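Local coordinates for CMP/dCMP-type deaminase domain-containing protein (Aspergillus oryzae RIB40, PDB 7DRY) that probably deaminates a pyrimidine intermediate of riboflavin biosynthesis as a zinc-dependent Rib2 deaminase of the cytidine deaminase fold, at residues Pro4-Lys7 against Tyr8-Cys12; Glu11-Ser14 against Leu15-Ser19; Asn161-Glu164 against Arg165-Leu168. All coordinates share one frame; numbering follows the deposited sequence.

How the contacts relate
Contacts 1 and 2 are successive turns of one helix, 5-16, sharing E11 and C12, while contact 3 starts the helix 164-171 that packs beside it. All three are partly buried and divide in the same way: Y8, L9, C12, L13, A16, I167 and L168 are buried, whereas K7, R10, S14, E17, R165 and E166 lie at the surface. Their chemistry follows position along the helix. Contact 1 has regular backbone bonds and a lysine-glutamate bridge, contact 2 a last turn tightening into i to i+3 bonds, with a water link, contact 3 an N-terminal turn with a glutamate folded back. L163 packs on L9, and L13 on I167, joining the two helices.

Contact 1: Pro4-Lys7 against Tyr8-Cys12; sequences PHAK and YLREC
K7 NZ and E11 OE2 form the shortest polar bond here, a salt bridge of 2.7 Å spanning one helical turn. The lysine chain runs out extended, with CG anti to the backbone N, and bends only at its last torsion, where chi4 of -8° brings NZ round to the glutamate. The ammonium reaches OE2 on its anti side, 29° out of the carboxylate plane, and K7 CE follows at 3.4 Å from the same oxygen. K7 is exposed, so this bridge is a surface one.

R10, in the conformer described, one of two, lies back over the preceding turn. There a bend in its chain lays one face of the guanidinium on the backbone: K7 CA sits 3.5 Å above that plane and A6 O slightly farther off, both toward the rim. In this conformer NH2 is 3.6 Å from K7 CB, and NH1 is near A6 CB. On another side of the helix the Y8 ring approaches P4, with CD2 3.3 Å from P4 O in an oblique approach and CE2 against the proline CB. Beneath these side chains, the amides of Y8, L9, R10 and E11 bond to the carbonyls of P4, H5, A6 and K7, the regular i to i+4 pattern of an alpha-helix in its first turns; the Y8 N to P4 O bond is the straightest at 168°.

This first helix of the cytidine deaminase fold lies on the central mixed sheet. Y8 packs on V33 and R35 of strand 29-36, stacks with Y96 of strand 91-97 and engages D45 in a hydrogen bond through its hydroxyl, while H5 bonds to Y96 through ND1 and stacks on Y131 of strand 127-132.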
loop_
_atom_site.group_PDB
_atom_site.type_symbol
_atom_site.label_atom_id
_atom_site.label_comp_id
_atom_site.label_asym_id
_atom_site.label_seq_id
_atom_site.Cartn_x
_atom_site.Cartn_y
_atom_site.Cartn_z
ATOM N N PRO A 4 11.962 -11.527 4.546
ATOM C CA PRO A 4 12.023 -10.122 4.964
ATOM C C PRO A 4 10.668 -9.445 5.060
ATOM O O PRO A 4 10.608 -8.262 5.420
ATOM C CB PRO A 4 12.843 -9.480 3.842
ATOM C CG PRO A 4 12.405 -10.222 2.644
ATOM C CD PRO A 4 12.320 -11.658 3.120
ATOM N N HIS A 5 9.588 -10.154 4.729
ATOM C CA HIS A 5 8.298 -9.494 4.547
ATOM C C HIS A 5 7.761 -8.948 5.854
ATOM O O HIS A 5 7.214 -7.838 5.882
ATOM C CB HIS A 5 7.299 -10.451 3.904
ATOM C CG HIS A 5 7.822 -11.096 2.665
ATOM N ND1 HIS A 5 8.463 -10.383 1.677
ATOM C CD2 HIS A 5 7.814 -12.387 2.255
ATOM C CE1 HIS A 5 8.833 -11.207 0.713
ATOM N NE2 HIS A 5 8.444 -12.428 1.035
ATOM N N ALA A 6 7.903 -9.707 6.941
ATOM C CA ALA A 6 7.438 -9.228 8.236
ATOM C C ALA A 6 8.161 -7.952 8.643
ATOM O O ALA A 6 7.541 -7.020 9.169
ATOM C CB ALA A 6 7.620 -10.319 9.292
ATOM N N LYS A 7 9.473 -7.883 8.401
ATOM C CA LYS A 7 10.215 -6.681 8.769
ATOM C C LYS A 7 9.757 -5.478 7.957
ATOM O O LYS A 7 9.575 -4.385 8.506
ATOM C CB LYS A 7 11.723 -6.899 8.618
ATOM C CG LYS A 7 12.547 -5.715 9.117
ATOM C CD LYS A 7 14.021 -5.841 8.758
ATOM C CE LYS A 7 14.825 -4.672 9.320
ATOM N NZ LYS A 7 13.960 -3.610 9.920
ATOM N N TYR A 8 9.555 -5.657 6.647
ATOM C CA TYR A 8 9.028 -4.556 5.845
ATOM C C TYR A 8 7.667 -4.108 6.355
ATOM O O TYR A 8 7.381 -2.904 6.401
ATOM C CB TYR A 8 8.918 -4.970 4.377
ATOM C CG TYR A 8 10.203 -4.803 3.600
ATOM C CD1 TYR A 8 10.747 -3.537 3.372
ATOM C CD2 TYR A 8 10.887 -5.906 3.095
ATOM C CE1 TYR A 8 11.911 -3.377 2.665
ATOM C CE2 TYR A 8 12.070 -5.754 2.387
ATOM C CZ TYR A 8 12.578 -4.483 2.172
ATOM O OH TYR A 8 13.747 -4.313 1.464
ATOM N N LEU A 9 6.812 -5.055 6.757
ATOM C CA LEU A 9 5.496 -4.648 7.239
ATOM C C LEU A 9 5.588 -3.906 8.564
ATOM O O LEU A 9 4.804 -2.983 8.801
ATOM C CB LEU A 9 4.542 -5.834 7.307
ATOM C CG LEU A 9 4.071 -6.279 5.921
ATOM C CD1 LEU A 9 3.198 -7.504 6.069
ATOM C CD2 LEU A 9 3.320 -5.172 5.163
ATOM N N ARG A 10 6.535 -4.280 9.430
ATOM C CA ARG A 10 6.742 -3.520 10.659
ATOM C C ARG A 10 7.203 -2.103 10.344
ATOM O O ARG A 10 6.791 -1.144 11.008
ATOM C CB ARG A 10 7.758 -4.226 11.557
ATOM C CG ARG A 10 7.241 -5.515 12.184
ATOM C CD ARG A 10 8.165 -6.007 13.288
ATOM N NE ARG A 10 9.466 -6.433 12.778
ATOM C CZ ARG A 10 9.750 -7.670 12.383
ATOM N NH1 ARG A 10 8.820 -8.616 12.434
ATOM N NH2 ARG A 10 10.963 -7.960 11.936
ATOM N N GLU A 11 8.059 -1.957 9.329
ATOM C CA GLU A 11 8.485 -0.630 8.905
ATOM C C GLU A 11 7.312 0.152 8.330
ATOM O O GLU A 11 7.191 1.362 8.559
ATOM C CB GLU A 11 9.627 -0.760 7.891
ATOM C CG GLU A 11 10.926 -1.287 8.511
ATOM C CD GLU A 11 11.973 -1.691 7.489
ATOM O OE1 GLU A 11 11.686 -1.656 6.277
ATOM O OE2 GLU A 11 13.095 -2.049 7.908
ATOM N N CYS A 12 6.422 -0.531 7.608
ATOM C CA CYS A 12 5.214 0.118 7.118
ATOM C C CYS A 12 4.350 0.578 8.283
ATOM O O CYS A 12 3.730 1.650 8.228
ATOM C CB CYS A 12 4.430 -0.893 6.285
ATOM S SG CYS A 12 5.074 -1.138 4.606
#

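Contact 2: Glu11-Ser14 against Leu15-Ser19; sequences ECLS and LAEKS. With SO4 (sulfate ion), chain D.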
loop_
_atom_site.group_PDB
_atom_site.type_symbol
_atom_site.label_atom_id
_atom_site.label_comp_id
_atom_site.label_asym_id
_atom_site.label_seq_id
_atom_site.Cartn_x
_atom_site.Cartn_y
_atom_site.Cartn_z
ATOM N N GLU A 11 8.059 -1.957 9.329
ATOM C CA GLU A 11 8.485 -0.630 8.905
ATOM C C GLU A 11 7.312 0.152 8.330
ATOM O O GLU A 11 7.191 1.362 8.559
ATOM C CB GLU A 11 9.627 -0.760 7.891
ATOM C CG GLU A 11 10.926 -1.287 8.511
ATOM C CD GLU A 11 11.973 -1.691 7.489
ATOM O OE1 GLU A 11 11.686 -1.656 6.277
ATOM O OE2 GLU A 11 13.095 -2.049 7.908
ATOM N N CYS A 12 6.422 -0.531 7.608
ATOM C CA CYS A 12 5.214 0.118 7.118
ATOM C C CYS A 12 4.350 0.578 8.283
ATOM O O CYS A 12 3.730 1.650 8.228
ATOM C CB CYS A 12 4.430 -0.893 6.285
ATOM S SG CYS A 12 5.074 -1.138 4.606
ATOM N N LEU A 13 4.287 -0.225 9.346
ATOM C CA LEU A 13 3.483 0.166 10.499
ATOM C C LEU A 13 4.062 1.403 11.181
ATOM O O LEU A 13 3.312 2.282 11.623
ATOM C CB LEU A 13 3.341 -1.006 11.471
ATOM C CG LEU A 13 2.253 -0.888 12.535
ATOM C CD1 LEU A 13 0.881 -0.680 11.890
ATOM C CD2 LEU A 13 2.267 -2.139 13.393
ATOM N N SER A 14 5.390 1.505 11.249
ATOM C CA SER A 14 6.001 2.706 11.806
ATOM C C SER A 14 5.632 3.937 10.986
ATOM O O SER A 14 5.392 5.016 11.544
ATOM C CB SER A 14 7.512 2.520 11.838
ATOM O OG SER A 14 7.844 1.602 12.859
ATOM N N LEU A 15 5.599 3.796 9.655
ATOM C CA LEU A 15 5.145 4.889 8.797
ATOM C C LEU A 15 3.692 5.238 9.080
ATOM O O LEU A 15 3.332 6.416 9.156
ATOM C CB LEU A 15 5.300 4.500 7.325
ATOM C CG LEU A 15 6.740 4.550 6.822
ATOM C CD1 LEU A 15 6.832 3.863 5.480
ATOM C CD2 LEU A 15 7.222 5.996 6.716
ATOM N N ALA A 16 2.840 4.219 9.231
ATOM C CA ALA A 16 1.428 4.448 9.511
ATOM C C ALA A 16 1.235 5.282 10.766
ATOM O O ALA A 16 0.271 6.051 10.860
ATOM C CB ALA A 16 0.718 3.104 9.669
ATOM N N GLU A 17 2.126 5.126 11.745
ATOM C CA GLU A 17 2.003 5.854 13.001
ATOM C C GLU A 17 2.281 7.340 12.847
ATOM O O GLU A 17 1.947 8.114 13.753
ATOM C CB GLU A 17 2.915 5.202 14.045
ATOM C CG GLU A 17 2.458 3.791 14.358
ATOM C CD GLU A 17 3.461 2.986 15.132
ATOM O OE1 GLU A 17 4.545 3.513 15.427
ATOM O OE2 GLU A 17 3.149 1.817 15.440
ATOM N N LYS A 18 2.856 7.753 11.718
ATOM C CA LYS A 18 3.017 9.167 11.428
ATOM C C LYS A 18 1.705 9.811 11.001
ATOM O O LYS A 18 1.600 11.040 11.031
ATOM C CB LYS A 18 4.079 9.357 10.337
ATOM C CG LYS A 18 5.472 8.816 10.719
ATOM C CD LYS A 18 6.509 9.211 9.673
ATOM C CE LYS A 18 7.849 8.505 9.912
ATOM N NZ LYS A 18 8.924 8.998 8.991
ATOM N N SER A 19 0.715 9.014 10.620
ATOM C CA SER A 19 -0.545 9.562 10.142
ATOM C C SER A 19 -1.348 10.126 11.311
ATOM O O SER A 19 -1.387 9.522 12.388
ATOM C CB SER A 19 -1.358 8.460 9.469
ATOM O OG SER A 19 -2.607 8.952 9.006
HETATM S S SO4 D . 9.446 12.618 9.666
HETATM O O1 SO4 D . 10.070 13.085 8.431
HETATM O O2 SO4 D . 9.823 13.503 10.764
HETATM O O3 SO4 D . 9.897 11.261 9.962
HETATM O O4 SO4 D . 7.995 12.623 9.513
HETATM O O HOH W 1 7.397 2.180 15.404
#
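E17 N lies between two carbonyls, bonding to L13 O at 3.1 Å and, weakly, to S14 O at 3.3 Å. The first bond is already bent, at 139° on the hydrogen, and the second more so, at 129°: the i to i+4 spacing is giving way to i to i+3. The same tightening continues in the next residues, where K18 N bonds to L15 O and S19 N to A16 O, the latter in a type I beta turn from A16 to S19. Before it, L15 N to E11 O and A16 N to C12 O are ordinary helical bonds.

The E17 side chain runs extended beyond CG, obliquely across L13. CG is anti to the carbonyl carbon (chi1 -65°), which sets it 3.2 Å from L13 O, and OE2 passes near L13 CG. A water joins E17 OE1 to S14 OG, donating to the carboxylate and lying 2.6 Å from the hydroxyl, so that two exposed side chains are linked across the turn.

In the cytidine deaminase fold this helix packs on the central sheet, and here its inner side is apolar: C12 and L15 rest on I31 of strand 29-36, and L15 also on T50 of strand 46-52. L13 and A16 turn to V170 of helix 164-171, and L13 CD1 lies loosely against A16 CB at 4.4 Å.

K18 is fully extended, and its NZ donates to O3 of a sulfate ion at 2.6 Å; that ion was probably supplied by the crystallisation liquor.

Contact 3: Asn161-Glu164 against Arg165-Leu168; sequences NGLE and REIL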
loop_
_atom_site.group_PDB
_atom_site.type_symbol
_atom_site.label_atom_id
_atom_site.label_comp_id
_atom_site.label_asym_id
_atom_site.label_seq_id
_atom_site.Cartn_x
_atom_site.Cartn_y
_atom_site.Cartn_z
ATOM N N ASN A 161 1.080 -13.027 7.352
ATOM C CA ASN A 161 0.372 -13.172 8.613
ATOM C C ASN A 161 1.274 -12.797 9.785
ATOM O O ASN A 161 2.502 -12.735 9.666
ATOM C CB ASN A 161 -0.092 -14.620 8.794
ATOM C CG ASN A 161 -1.058 -15.068 7.708
ATOM O OD1 ASN A 161 -1.940 -14.317 7.294
ATOM N ND2 ASN A 161 -0.892 -16.301 7.242
ATOM N N GLY A 162 0.640 -12.532 10.928
ATOM C CA GLY A 162 1.338 -12.361 12.189
ATOM C C GLY A 162 1.301 -10.966 12.777
ATOM O O GLY A 162 1.685 -10.800 13.942
ATOM N N LEU A 163 0.861 -9.957 12.023
ATOM C CA LEU A 163 0.813 -8.584 12.514
ATOM C C LEU A 163 -0.595 -8.000 12.488
ATOM O O LEU A 163 -0.752 -6.780 12.592
ATOM C CB LEU A 163 1.774 -7.685 11.730
ATOM C CG LEU A 163 3.252 -8.053 11.823
ATOM C CD1 LEU A 163 4.025 -7.499 10.629
ATOM C CD2 LEU A 163 3.820 -7.543 13.141
ATOM N N GLU A 164 -1.626 -8.848 12.396
ATOM C CA GLU A 164 -2.962 -8.350 12.083
ATOM C C GLU A 164 -3.479 -7.401 13.159
ATOM O O GLU A 164 -3.988 -6.313 12.853
ATOM C CB GLU A 164 -3.938 -9.514 11.897
ATOM C CG GLU A 164 -3.603 -10.467 10.759
ATOM C CD GLU A 164 -2.616 -11.542 11.159
ATOM O OE1 GLU A 164 -2.173 -11.557 12.326
ATOM O OE2 GLU A 164 -2.300 -12.397 10.308
ATOM N N ARG A 165 -3.372 -7.796 14.428
ATOM C CA ARG A 165 -3.951 -6.977 15.485
ATOM C C ARG A 165 -3.284 -5.611 15.548
ATOM O O ARG A 165 -3.966 -4.583 15.617
ATOM C CB ARG A 165 -3.897 -7.687 16.835
ATOM C CG ARG A 165 -4.471 -6.810 17.926
ATOM C CD ARG A 165 -4.757 -7.526 19.220
ATOM N NE ARG A 165 -5.258 -6.546 20.176
ATOM C CZ ARG A 165 -5.317 -6.730 21.486
ATOM N NH1 ARG A 165 -4.920 -7.881 22.021
ATOM N NH2 ARG A 165 -5.779 -5.755 22.259
ATOM N N GLU A 166 -1.946 -5.577 15.502
ATOM C CA GLU A 166 -1.235 -4.304 15.584
ATOM C C GLU A 166 -1.539 -3.414 14.389
ATOM O O GLU A 166 -1.681 -2.194 14.539
ATOM C CB GLU A 166 0.270 -4.547 15.682
ATOM C CG GLU A 166 0.689 -5.122 17.017
ATOM C CD GLU A 166 2.108 -5.638 16.991
ATOM O OE1 GLU A 166 3.035 -4.836 17.233
ATOM O OE2 GLU A 166 2.289 -6.843 16.707
ATOM N N ILE A 167 -1.626 -4.004 13.195
ATOM C CA ILE A 167 -1.965 -3.224 12.007
ATOM C C ILE A 167 -3.327 -2.560 12.171
ATOM O O ILE A 167 -3.495 -1.375 11.864
ATOM C CB ILE A 167 -1.901 -4.115 10.759
ATOM C CG1 ILE A 167 -0.440 -4.384 10.405
ATOM C CG2 ILE A 167 -2.650 -3.474 9.583
ATOM C CD1 ILE A 167 -0.267 -5.472 9.349
ATOM N N LEU A 168 -4.307 -3.303 12.690
ATOM C CA LEU A 168 -5.652 -2.756 12.855
ATOM C C LEU A 168 -5.704 -1.730 13.978
ATOM O O LEU A 168 -6.348 -0.685 13.831
ATOM C CB LEU A 168 -6.646 -3.888 13.116
ATOM C CG LEU A 168 -6.880 -4.798 11.912
ATOM C CD1 LEU A 168 -7.578 -6.073 12.328
ATOM C CD2 LEU A 168 -7.688 -4.062 10.849
HETATM O O HOH W 2 -2.630 -10.512 15.219
#
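L163 and I167 make the close-packed side of this helix start, with L163 CB 3.8 Å from I167 CD1. L163 is the N-cap of helix 164-171, which follows edge strand 156-159 in the cytidine deaminase fold. Its carbonyl accepts I167 N at 3.0 Å, nearly in line with the C=O bond, and I167 CG1 lies 3.3 Å from the same oxygen. The isoleucine side chain has its CG1 anti to the carbonyl carbon (chi1 -74°), which carries CD1 back over the cap. L168 does likewise one residue on: its amide bonds to E164 O, and CG lies 3.4 Å from that oxygen. I167 meets T98, M99 and V134, whereas L168 packs on A185 and L186 of helix 178-187. On the flank against helix 5-16, where L163 packs on L9 and R10 and E166 on L13, L163 CD2 and E166 OE2 approach to 3.9 Å.

The remaining side is polar and looser. Exposed R165 is extended and forms a salt bridge with E169. E164 bends at chi2 (85°), folding its carboxylate back toward the chain before the helix. There a water donates to E164 OE1 and accepts from R165 N, giving that first-turn amide a partner. The other carboxylate oxygen, OE2, receives G162 N at 3.0 Å, the amide arriving from above the carboxylate plane, 42° out of it.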